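Local coordinates for protein beta-methylmalyl-CoA dehydratase (Chloroflexus aurantiacus, PDB 4E3E) that catalyses the reversible dehydration of beta-methylmalyl-CoA to mesaconyl-CoA in the glyoxylate assimilation cycle, at residues I71-T76 with I85-Y90; Y225-R230 with I247-H252; E141-V146 with P163-S168; S255-L260 with V312-T317. All blocks are in the same frame, centred on the assembly; numbering follows the deposited sequence.

Contact 1 (I71-T76 with I85-Y90)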
# COMPACT_ATOMS: atom_id res chain seq x y z
N ILE A 71 -11.85 -10.31 3.87
CA ILE A 71 -12.85 -9.46 3.24
C ILE A 71 -14.28 -9.88 3.63
O ILE A 71 -15.08 -9.02 4.03
CB ILE A 71 -12.64 -9.36 1.72
CG1 ILE A 71 -11.37 -8.51 1.46
CG2 ILE A 71 -13.86 -8.74 1.03
CD1 ILE A 71 -10.89 -8.53 0.03
N VAL A 72 -14.59 -11.18 3.53
CA VAL A 72 -15.89 -11.72 3.96
C VAL A 72 -16.12 -11.40 5.45
O VAL A 72 -17.17 -10.86 5.84
CB VAL A 72 -16.00 -13.24 3.65
CG1 VAL A 72 -17.20 -13.86 4.36
CG2 VAL A 72 -16.14 -13.46 2.14
N PHE A 73 -15.12 -11.71 6.27
CA PHE A 73 -15.16 -11.39 7.71
C PHE A 73 -15.37 -9.90 7.96
O PHE A 73 -16.25 -9.52 8.75
CB PHE A 73 -13.89 -11.90 8.40
CG PHE A 73 -13.84 -11.69 9.90
CD1 PHE A 73 -13.57 -10.44 10.45
CD2 PHE A 73 -14.00 -12.78 10.77
CE1 PHE A 73 -13.48 -10.27 11.84
CE2 PHE A 73 -13.91 -12.61 12.14
CZ PHE A 73 -13.65 -11.35 12.69
N GLY A 74 -14.58 -9.06 7.31
CA GLY A 74 -14.68 -7.61 7.48
C GLY A 74 -16.08 -7.04 7.25
O GLY A 74 -16.53 -6.19 8.01
N LYS A 75 -16.77 -7.51 6.20
CA LYS A 75 -18.14 -7.08 5.92
C LYS A 75 -19.11 -7.33 7.08
O LYS A 75 -20.09 -6.59 7.24
CB LYS A 75 -18.72 -7.81 4.71
CG LYS A 75 -17.86 -7.80 3.48
CD LYS A 75 -17.73 -6.41 2.95
CE LYS A 75 -16.28 -6.00 2.80
NZ LYS A 75 -16.46 -4.56 2.51
N THR A 76 -18.84 -8.37 7.87
CA THR A 76 -19.75 -8.78 8.95
C THR A 76 -19.51 -7.95 10.20
O THR A 76 -20.38 -7.86 11.08
CB THR A 76 -19.61 -10.28 9.33
OG1 THR A 76 -18.43 -10.49 10.14
CG2 THR A 76 -19.59 -11.15 8.11
N ILE A 85 -16.45 -8.18 22.66
CA ILE A 85 -15.26 -8.22 23.52
C ILE A 85 -14.17 -9.08 22.85
O ILE A 85 -13.00 -8.72 22.87
CB ILE A 85 -15.56 -8.80 24.93
CG1 ILE A 85 -16.73 -8.06 25.61
CG2 ILE A 85 -14.32 -8.82 25.82
CD1 ILE A 85 -16.39 -6.68 26.13
N ALA A 86 -14.57 -10.20 22.25
CA ALA A 86 -13.63 -11.12 21.62
C ALA A 86 -14.33 -12.04 20.64
O ALA A 86 -15.52 -12.32 20.79
CB ALA A 86 -12.89 -11.95 22.67
N ASN A 87 -13.60 -12.49 19.63
CA ASN A 87 -14.04 -13.61 18.83
C ASN A 87 -13.63 -14.86 19.58
O ASN A 87 -12.51 -14.96 20.08
CB ASN A 87 -13.39 -13.61 17.46
CG ASN A 87 -14.11 -14.53 16.49
OD1 ASN A 87 -15.16 -14.18 15.95
ND2 ASN A 87 -13.56 -15.73 16.28
N LEU A 88 -14.55 -15.82 19.68
CA LEU A 88 -14.29 -16.99 20.51
C LEU A 88 -13.85 -18.23 19.74
O LEU A 88 -13.15 -19.08 20.29
CB LEU A 88 -15.47 -17.26 21.45
CG LEU A 88 -15.75 -16.17 22.49
CD1 LEU A 88 -17.04 -16.50 23.24
CD2 LEU A 88 -14.58 -16.00 23.46
N GLY A 89 -14.23 -18.34 18.47
CA GLY A 89 -13.82 -19.48 17.65
C GLY A 89 -14.40 -19.41 16.25
O GLY A 89 -15.20 -18.52 15.95
N TYR A 90 -13.96 -20.35 15.41
CA TYR A 90 -14.46 -20.52 14.04
C TYR A 90 -14.71 -22.02 13.89
O TYR A 90 -14.10 -22.82 14.61
CB TYR A 90 -13.40 -20.12 12.99
CG TYR A 90 -12.78 -18.75 13.17
CD1 TYR A 90 -11.67 -18.58 14.00
CD2 TYR A 90 -13.27 -17.64 12.49
CE1 TYR A 90 -11.08 -17.34 14.17
CE2 TYR A 90 -12.68 -16.38 12.65
CZ TYR A 90 -11.59 -16.24 13.49
OH TYR A 90 -11.01 -15.01 13.66
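In this hot-dog fold, helix 65-80 lies against the antiparallel sheet, and F73 is the side chain through which the 71-76 turn of the helix meets N87 and Y90 of strand 84-95. CE2 of F73 comes 4.0 Å from Y90 CE2, near the plane of the tyrosine ring and at its edge; the two side chains cross at about a right angle. CG of F73 stands opposite its own backbone N (chi1 -177°), which carries the ring from the helix toward the strand. N87 meets the same rim, its OD1 4.3 Å from F73 CE2 and close to the phenylalanine plane. N87 ND2 also stands over one face of Y90, 3.4 Å above the ring plane and toward its rim, while making a weak bond to G89 O (3.3 Å). L88 and G89 form a classic beta bulge opposite W145, and this lets N87 and Y90, three residues apart, both point to the helix. The polar ends look elsewhere: N87 OD1 accepts from R144, and Y90 OH pairs with H279. On the helix, F73 O receives both T76 OG1 (2.8 Å) and T76 N (3.0 Å). Between 71-76 and 85-90 no hydrogen bond forms, and the contact rests on van der Waals packing, beside I85-L88, which probably bind substrate as in related enzymes; N87 is oriented chiefly by R144.

Contact 2 (Y225-R230 with I247-H252)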
# COMPACT_ATOMS: atom_id res chain seq x y z
N TYR A 225 -9.62 -4.56 4.31
CA TYR A 225 -10.74 -5.47 4.58
C TYR A 225 -12.04 -4.71 4.86
O TYR A 225 -13.10 -5.34 4.99
CB TYR A 225 -10.41 -6.42 5.76
CG TYR A 225 -9.05 -7.10 5.61
CD1 TYR A 225 -8.58 -7.53 4.35
CD2 TYR A 225 -8.25 -7.32 6.72
CE1 TYR A 225 -7.34 -8.13 4.21
CE2 TYR A 225 -7.01 -7.94 6.61
CZ TYR A 225 -6.56 -8.33 5.36
OH TYR A 225 -5.34 -8.92 5.26
N GLN A 226 -11.95 -3.37 4.93
CA GLN A 226 -13.10 -2.52 5.31
C GLN A 226 -13.71 -3.04 6.64
O GLN A 226 -14.93 -3.14 6.84
CB GLN A 226 -14.09 -2.40 4.14
CG GLN A 226 -13.52 -1.55 2.99
CD GLN A 226 -14.28 -1.77 1.70
OE1 GLN A 226 -14.50 -2.91 1.32
NE2 GLN A 226 -14.70 -0.69 1.04
N ASN A 227 -12.80 -3.42 7.53
CA ASN A 227 -13.12 -3.92 8.87
C ASN A 227 -13.01 -2.70 9.77
O ASN A 227 -11.99 -2.03 9.79
CB ASN A 227 -12.11 -5.04 9.24
CG ASN A 227 -12.19 -5.49 10.71
OD1 ASN A 227 -12.59 -4.75 11.60
ND2 ASN A 227 -11.78 -6.73 10.96
N THR A 228 -14.08 -2.40 10.50
CA THR A 228 -14.17 -1.14 11.23
C THR A 228 -13.99 -1.23 12.73
O THR A 228 -14.23 -0.23 13.40
CB THR A 228 -15.54 -0.47 11.05
OG1 THR A 228 -16.55 -1.35 11.56
CG2 THR A 228 -15.83 -0.18 9.57
N ALA A 229 -13.66 -2.41 13.28
CA ALA A 229 -13.62 -2.58 14.74
C ALA A 229 -12.68 -1.54 15.33
O ALA A 229 -11.58 -1.35 14.83
CB ALA A 229 -13.21 -4.00 15.16
N ARG A 230 -13.13 -0.89 16.39
CA ARG A 230 -12.52 0.36 16.88
C ARG A 230 -11.24 0.16 17.70
O ARG A 230 -10.40 1.08 17.78
CB ARG A 230 -13.58 1.17 17.64
CG ARG A 230 -14.74 1.62 16.75
CD ARG A 230 -16.06 1.91 17.48
NE ARG A 230 -17.01 2.47 16.50
CZ ARG A 230 -18.31 2.66 16.69
NH1 ARG A 230 -18.90 2.35 17.85
NH2 ARG A 230 -19.04 3.17 15.70
N ILE A 247 -5.17 -2.87 19.36
CA ILE A 247 -5.07 -4.32 19.28
C ILE A 247 -5.07 -4.71 17.82
O ILE A 247 -5.87 -4.20 17.02
CB ILE A 247 -6.24 -5.03 20.02
CG1 ILE A 247 -6.23 -4.61 21.50
CG2 ILE A 247 -6.08 -6.54 19.92
CD1 ILE A 247 -7.49 -4.96 22.25
N VAL A 248 -4.13 -5.58 17.46
CA VAL A 248 -4.01 -6.05 16.09
C VAL A 248 -5.14 -7.02 15.77
O VAL A 248 -5.41 -7.95 16.54
CB VAL A 248 -2.63 -6.72 15.82
CG1 VAL A 248 -2.58 -7.34 14.41
CG2 VAL A 248 -1.51 -5.72 16.01
N TYR A 249 -5.80 -6.79 14.64
CA TYR A 249 -6.78 -7.71 14.12
C TYR A 249 -6.22 -9.13 14.14
O TYR A 249 -5.17 -9.43 13.54
CB TYR A 249 -7.10 -7.30 12.66
CG TYR A 249 -7.92 -8.29 11.87
CD1 TYR A 249 -9.05 -8.91 12.42
CD2 TYR A 249 -7.60 -8.58 10.52
CE1 TYR A 249 -9.82 -9.81 11.67
CE2 TYR A 249 -8.35 -9.48 9.79
CZ TYR A 249 -9.45 -10.10 10.37
OH TYR A 249 -10.21 -11.00 9.62
N GLY A 250 -6.93 -10.03 14.83
CA GLY A 250 -6.54 -11.44 14.91
C GLY A 250 -6.24 -12.08 13.56
O GLY A 250 -5.30 -12.87 13.42
N GLY A 251 -7.03 -11.75 12.54
CA GLY A 251 -6.82 -12.30 11.20
C GLY A 251 -5.51 -11.85 10.56
O GLY A 251 -4.97 -12.53 9.69
N HIS A 252 -4.99 -10.69 10.99
CA HIS A 252 -3.65 -10.24 10.56
C HIS A 252 -2.62 -11.25 11.01
O HIS A 252 -1.69 -11.58 10.26
CB HIS A 252 -3.35 -8.85 11.12
CG HIS A 252 -2.11 -8.19 10.53
ND1 HIS A 252 -2.08 -7.68 9.29
CD2 HIS A 252 -0.87 -7.88 11.12
CE1 HIS A 252 -0.87 -7.14 9.05
NE2 HIS A 252 -0.13 -7.24 10.18
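The 247-252 segment brings Y249 against Y225 and N227 of the loop that follows helix 215-224. At its start I247 pairs through its backbone with V231 and through its O with H232, and V248 pairs with S283. Y249 carries the contact. Its CG is trans to the backbone N (chi1 170°), and the ring reaches in between the two partners. CE2 lies 3.8 Å from CD2 of Y225; the rings meet rim to rim, neither above the other, with planes at 62° and centroids 5.9 Å apart. N227 ND2 sits over one face of Y249, nearest to CE1 at 3.7 Å, with the amide plane steeply inclined to the ring. N227 OD1 is taken by A229 N (3.1 Å) in an Asx turn, a straight bond that fixes the amide so that ND2 faces the tyrosine. Y249 also occupies the N-cap position. The helix starts at G250, and the backbone N of G251 lies 3.3 Å above the centre of the other face of Y249, so the ring is sandwiched between the helix start and N227. H252 N bonds back to Y249 O. An alanine in place of Y249 would probably open a gap between N227 and G251 and leave H70, which bonds the hydroxyl, without that partner. H252 turns to Y40 and E217. The contact thus lies where the first turn of helix 250-265 meets helix 215-224, through T222, and helix 65-80, whose F73 and V77 touch N227.

Contact 3 (E141-V146 with P163-S168)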
# COMPACT_ATOMS: atom_id res chain seq x y z
N GLU A 141 -18.03 -20.13 3.30
CA GLU A 141 -18.96 -20.11 4.43
C GLU A 141 -18.23 -20.58 5.69
O GLU A 141 -17.31 -21.39 5.61
CB GLU A 141 -20.20 -20.98 4.15
CG GLU A 141 -19.90 -22.46 3.97
CD GLU A 141 -21.15 -23.29 3.78
OE1 GLU A 141 -22.18 -23.00 4.43
OE2 GLU A 141 -21.12 -24.23 2.98
N TYR A 142 -18.63 -20.06 6.84
CA TYR A 142 -18.03 -20.48 8.11
C TYR A 142 -18.97 -20.11 9.25
O TYR A 142 -19.93 -19.35 9.07
CB TYR A 142 -16.64 -19.85 8.32
CG TYR A 142 -16.67 -18.34 8.38
CD1 TYR A 142 -17.03 -17.68 9.56
CD2 TYR A 142 -16.36 -17.57 7.26
CE1 TYR A 142 -17.08 -16.29 9.62
CE2 TYR A 142 -16.41 -16.18 7.31
CZ TYR A 142 -16.78 -15.55 8.49
OH TYR A 142 -16.84 -14.17 8.56
N ILE A 143 -18.68 -20.67 10.42
CA ILE A 143 -19.37 -20.31 11.64
C ILE A 143 -18.34 -19.63 12.52
O ILE A 143 -17.19 -20.05 12.59
CB ILE A 143 -19.93 -21.56 12.35
CG1 ILE A 143 -21.09 -22.16 11.53
CG2 ILE A 143 -20.37 -21.24 13.78
CD1 ILE A 143 -21.36 -23.60 11.88
N ARG A 144 -18.74 -18.54 13.18
CA ARG A 144 -17.89 -17.98 14.21
C ARG A 144 -18.78 -17.59 15.37
O ARG A 144 -20.00 -17.42 15.20
CB ARG A 144 -17.05 -16.79 13.68
CG ARG A 144 -17.73 -15.43 13.58
CD ARG A 144 -16.70 -14.38 13.21
NE ARG A 144 -17.25 -13.07 12.82
CZ ARG A 144 -17.05 -11.94 13.49
NH1 ARG A 144 -16.33 -11.92 14.62
NH2 ARG A 144 -17.57 -10.80 13.02
N TRP A 145 -18.18 -17.49 16.55
CA TRP A 145 -18.92 -17.02 17.70
C TRP A 145 -18.13 -15.98 18.43
O TRP A 145 -16.90 -16.05 18.47
CB TRP A 145 -19.44 -18.15 18.59
CG TRP A 145 -18.42 -19.14 19.11
CD1 TRP A 145 -17.94 -19.24 20.41
CD2 TRP A 145 -17.75 -20.23 18.37
NE1 TRP A 145 -17.04 -20.28 20.53
CE2 TRP A 145 -16.88 -20.91 19.35
CE3 TRP A 145 -17.79 -20.69 17.05
CZ2 TRP A 145 -16.08 -21.98 18.99
CZ3 TRP A 145 -16.97 -21.78 16.71
CH2 TRP A 145 -16.14 -22.41 17.65
N VAL A 146 -18.85 -14.99 18.95
CA VAL A 146 -18.26 -13.78 19.52
C VAL A 146 -18.92 -13.46 20.85
O VAL A 146 -20.11 -13.70 21.04
CB VAL A 146 -18.41 -12.55 18.58
CG1 VAL A 146 -17.50 -12.67 17.38
CG2 VAL A 146 -19.84 -12.41 18.07
N PRO A 163 -25.44 -24.16 18.83
CA PRO A 163 -25.48 -25.14 17.75
C PRO A 163 -24.40 -26.20 17.93
O PRO A 163 -23.41 -25.97 18.64
CB PRO A 163 -25.19 -24.29 16.51
CG PRO A 163 -24.33 -23.17 17.02
CD PRO A 163 -24.77 -22.91 18.44
N ASP A 164 -24.59 -27.37 17.31
CA ASP A 164 -23.53 -28.36 17.21
C ASP A 164 -22.51 -27.81 16.23
O ASP A 164 -22.89 -27.27 15.19
CB ASP A 164 -24.06 -29.71 16.72
CG ASP A 164 -25.11 -30.30 17.64
OD1 ASP A 164 -25.00 -30.15 18.88
OD2 ASP A 164 -26.05 -30.94 17.11
N LEU A 165 -21.23 -27.90 16.57
CA LEU A 165 -20.16 -27.34 15.75
C LEU A 165 -19.33 -28.47 15.16
O LEU A 165 -18.93 -29.37 15.89
CB LEU A 165 -19.28 -26.41 16.61
CG LEU A 165 -19.95 -25.18 17.22
CD1 LEU A 165 -19.09 -24.59 18.33
CD2 LEU A 165 -20.27 -24.13 16.16
N PRO A 166 -19.10 -28.45 13.84
CA PRO A 166 -18.25 -29.49 13.26
C PRO A 166 -16.81 -29.34 13.75
O PRO A 166 -16.33 -28.23 13.91
CB PRO A 166 -18.34 -29.23 11.76
CG PRO A 166 -18.71 -27.78 11.64
CD PRO A 166 -19.60 -27.51 12.82
N ASP A 167 -16.12 -30.45 13.99
CA ASP A 167 -14.72 -30.39 14.41
C ASP A 167 -13.82 -29.94 13.26
O ASP A 167 -12.79 -29.30 13.47
CB ASP A 167 -14.27 -31.75 14.93
CG ASP A 167 -12.81 -31.78 15.31
OD1 ASP A 167 -12.45 -31.28 16.40
OD2 ASP A 167 -12.01 -32.31 14.52
N SER A 168 -14.21 -30.28 12.03
CA SER A 168 -13.43 -29.94 10.85
C SER A 168 -14.37 -29.96 9.66
O SER A 168 -15.46 -30.54 9.74
CB SER A 168 -12.29 -30.96 10.63
OG SER A 168 -12.80 -32.29 10.49
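L165 is the side chain that carries this contact, its two methyl groups dividing between W145 and I143 on strand 138-149. The first interaction is a CH-pi contact: CD1 of L165 stands over the six-membered ring of W145, 3.9 Å from its centroid and 18° off the normal, with W145 CH2 its nearest atom at 3.7 Å. CG of W145 is tucked between its own N and C (chi1 56°), which swings the six-membered ring out toward the 163-168 chain; leucine and indole approach from opposite directions. The remaining contacts are purely apolar. CD2 of L165 touches I143 CG2 at 3.7 Å, and the ring of P166 extends the patch more loosely, its CD 4.4 Å from I143 CD1. No hydrogen bond crosses between the segments, so L165 is held by shape and dispersion. A serine in place of W145 would probably deprive L165 CD1 of the aromatic face it rests on, leaving the leucine with I143 as its remaining neighbour on this strand. The extended 163-168 segment, part of the long connection between strand 138-149 and helix 187-190, thereby crosses one side of the sheet at a partly exposed place. W145 also stacks on Y126 of strand 122-132 and touches L88 and A91 of strand 84-95, I143 meets I112 of strand 104-116, and Y142 and R144, on the other face of the strand, pack against helix 65-80.

Contact 4 (S255-L260 with V312-T317)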
# COMPACT_ATOMS: atom_id res chain seq x y z
N SER A 255 -2.75 -14.33 8.84
CA SER A 255 -2.13 -14.10 7.55
C SER A 255 -0.59 -14.06 7.61
O SER A 255 0.09 -14.55 6.69
CB SER A 255 -2.72 -12.85 6.90
OG SER A 255 -3.91 -13.20 6.19
N LEU A 256 -0.05 -13.51 8.68
CA LEU A 256 1.38 -13.57 8.89
C LEU A 256 1.87 -15.02 9.09
O LEU A 256 2.87 -15.43 8.48
CB LEU A 256 1.77 -12.71 10.13
CG LEU A 256 1.73 -11.17 9.94
CD1 LEU A 256 1.85 -10.46 11.28
CD2 LEU A 256 2.82 -10.67 9.00
N ALA A 257 1.17 -15.78 9.94
CA ALA A 257 1.54 -17.17 10.21
C ALA A 257 1.55 -17.98 8.92
O ALA A 257 2.48 -18.77 8.68
CB ALA A 257 0.59 -17.80 11.24
N ARG A 258 0.52 -17.79 8.09
CA ARG A 258 0.46 -18.49 6.83
C ARG A 258 1.67 -18.12 5.95
O ARG A 258 2.32 -19.00 5.37
CB ARG A 258 -0.87 -18.20 6.13
CG ARG A 258 -0.97 -18.62 4.65
CD ARG A 258 -0.91 -20.13 4.37
NE ARG A 258 -1.26 -20.34 2.95
CZ ARG A 258 -1.00 -21.43 2.24
NH1 ARG A 258 -0.39 -22.50 2.80
NH2 ARG A 258 -1.36 -21.47 0.96
N SER A 259 1.97 -16.81 5.88
CA SER A 259 3.12 -16.36 5.11
C SER A 259 4.41 -17.01 5.62
O SER A 259 5.16 -17.58 4.84
CB SER A 259 3.22 -14.84 5.14
OG SER A 259 4.31 -14.45 4.33
N LEU A 260 4.66 -16.93 6.93
CA LEU A 260 5.83 -17.56 7.53
C LEU A 260 5.91 -19.07 7.29
O LEU A 260 7.00 -19.63 7.13
CB LEU A 260 5.81 -17.33 9.04
CG LEU A 260 5.95 -15.90 9.56
CD1 LEU A 260 5.68 -15.87 11.05
CD2 LEU A 260 7.33 -15.33 9.23
N VAL A 312 -3.46 -29.14 9.27
CA VAL A 312 -2.31 -28.48 9.86
C VAL A 312 -2.76 -27.63 11.03
O VAL A 312 -3.79 -26.95 10.95
CB VAL A 312 -1.59 -27.58 8.81
CG1 VAL A 312 -0.37 -26.86 9.41
CG2 VAL A 312 -1.20 -28.39 7.57
N ARG A 313 -1.99 -27.68 12.12
CA ARG A 313 -2.09 -26.67 13.16
C ARG A 313 -0.89 -25.74 13.03
O ARG A 313 0.26 -26.19 13.12
CB ARG A 313 -2.08 -27.28 14.56
CG ARG A 313 -2.24 -26.24 15.67
CD ARG A 313 -2.05 -26.80 17.10
NE ARG A 313 -2.82 -28.02 17.34
CZ ARG A 313 -4.15 -28.09 17.45
NH1 ARG A 313 -4.91 -27.00 17.36
NH2 ARG A 313 -4.73 -29.27 17.64
N THR A 314 -1.14 -24.45 12.82
CA THR A 314 -0.06 -23.47 12.92
C THR A 314 -0.28 -22.64 14.18
O THR A 314 -1.36 -22.10 14.41
CB THR A 314 0.05 -22.59 11.68
OG1 THR A 314 0.24 -23.44 10.52
CG2 THR A 314 1.22 -21.63 11.80
N VAL A 315 0.76 -22.56 14.99
CA VAL A 315 0.72 -21.80 16.23
C VAL A 315 1.63 -20.59 16.07
O VAL A 315 2.80 -20.74 15.70
CB VAL A 315 1.25 -22.67 17.40
CG1 VAL A 315 1.28 -21.88 18.69
CG2 VAL A 315 0.37 -23.91 17.56
N ALA A 316 1.09 -19.39 16.30
CA ALA A 316 1.91 -18.17 16.26
C ALA A 316 2.26 -17.74 17.68
O ALA A 316 1.42 -17.81 18.60
CB ALA A 316 1.22 -17.04 15.50
N THR A 317 3.47 -17.27 17.85
CA THR A 317 3.93 -16.80 19.13
C THR A 317 4.53 -15.43 18.97
O THR A 317 4.90 -15.05 17.91
CB THR A 317 4.98 -17.73 19.74
OG1 THR A 317 6.07 -17.86 18.86
CG2 THR A 317 4.42 -19.06 19.96
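No ring, amide or other flat side chain takes part where A257 meets T314 and A316; the touching groups are methyls, with neither faces nor edges to match. CB of A257 lies 3.9 Å from CG2 of T314 and 4.4 Å from CB of A316, so a single methyl on the helix rests beside two on the strand. T314 and A316, two apart, both point to the helix, whereas V315 between them faces away. In T314 the CG2 branch sits trans to the backbone N, and with chi1 at -57° the hydroxyl OG1 is placed beside that N. There it bonds to Y344 OH and S293 OG, which leaves the methyl branch for the helix. The pairing belongs to the hot-dog fold, in which helix 250-265 lies on the antiparallel sheet and strand 307-318 runs between strands 288-300 and 338-349. Such short side chains allow the backbones to come close: CA of A257 and CA of A316 are 6.1 Å apart. On either flank of A257 the helix turns to other partners, R258 making a cation-pi contact with F44 and L256 packing on R223 of the third subunit.

In the fold
Contacts 1 and 4 each set a helix on the same antiparallel sheet, helix 65-80 at one and helix 250-265 at the other, with centres about 18 Å apart, consistent with a double hot-dog chain. Contact 2 lies close to contact 1 (centres about 9 Å apart), with F73 CD1 3.5 Å from Y249 OH and K75 NZ bonded to Q226 OE1, and its segment 247-252 runs into the helix used by contact 4. Strand 138-149 of contact 3 is the sheet neighbour of strand 84-95 of contact 1, and L88 N lies 2.7 Å from W145 O, a probable hydrogen bond. I85-L88, probably part of the substrate site, fall in contact 1; the side chain of Y249 is about 8 Å from that of N87.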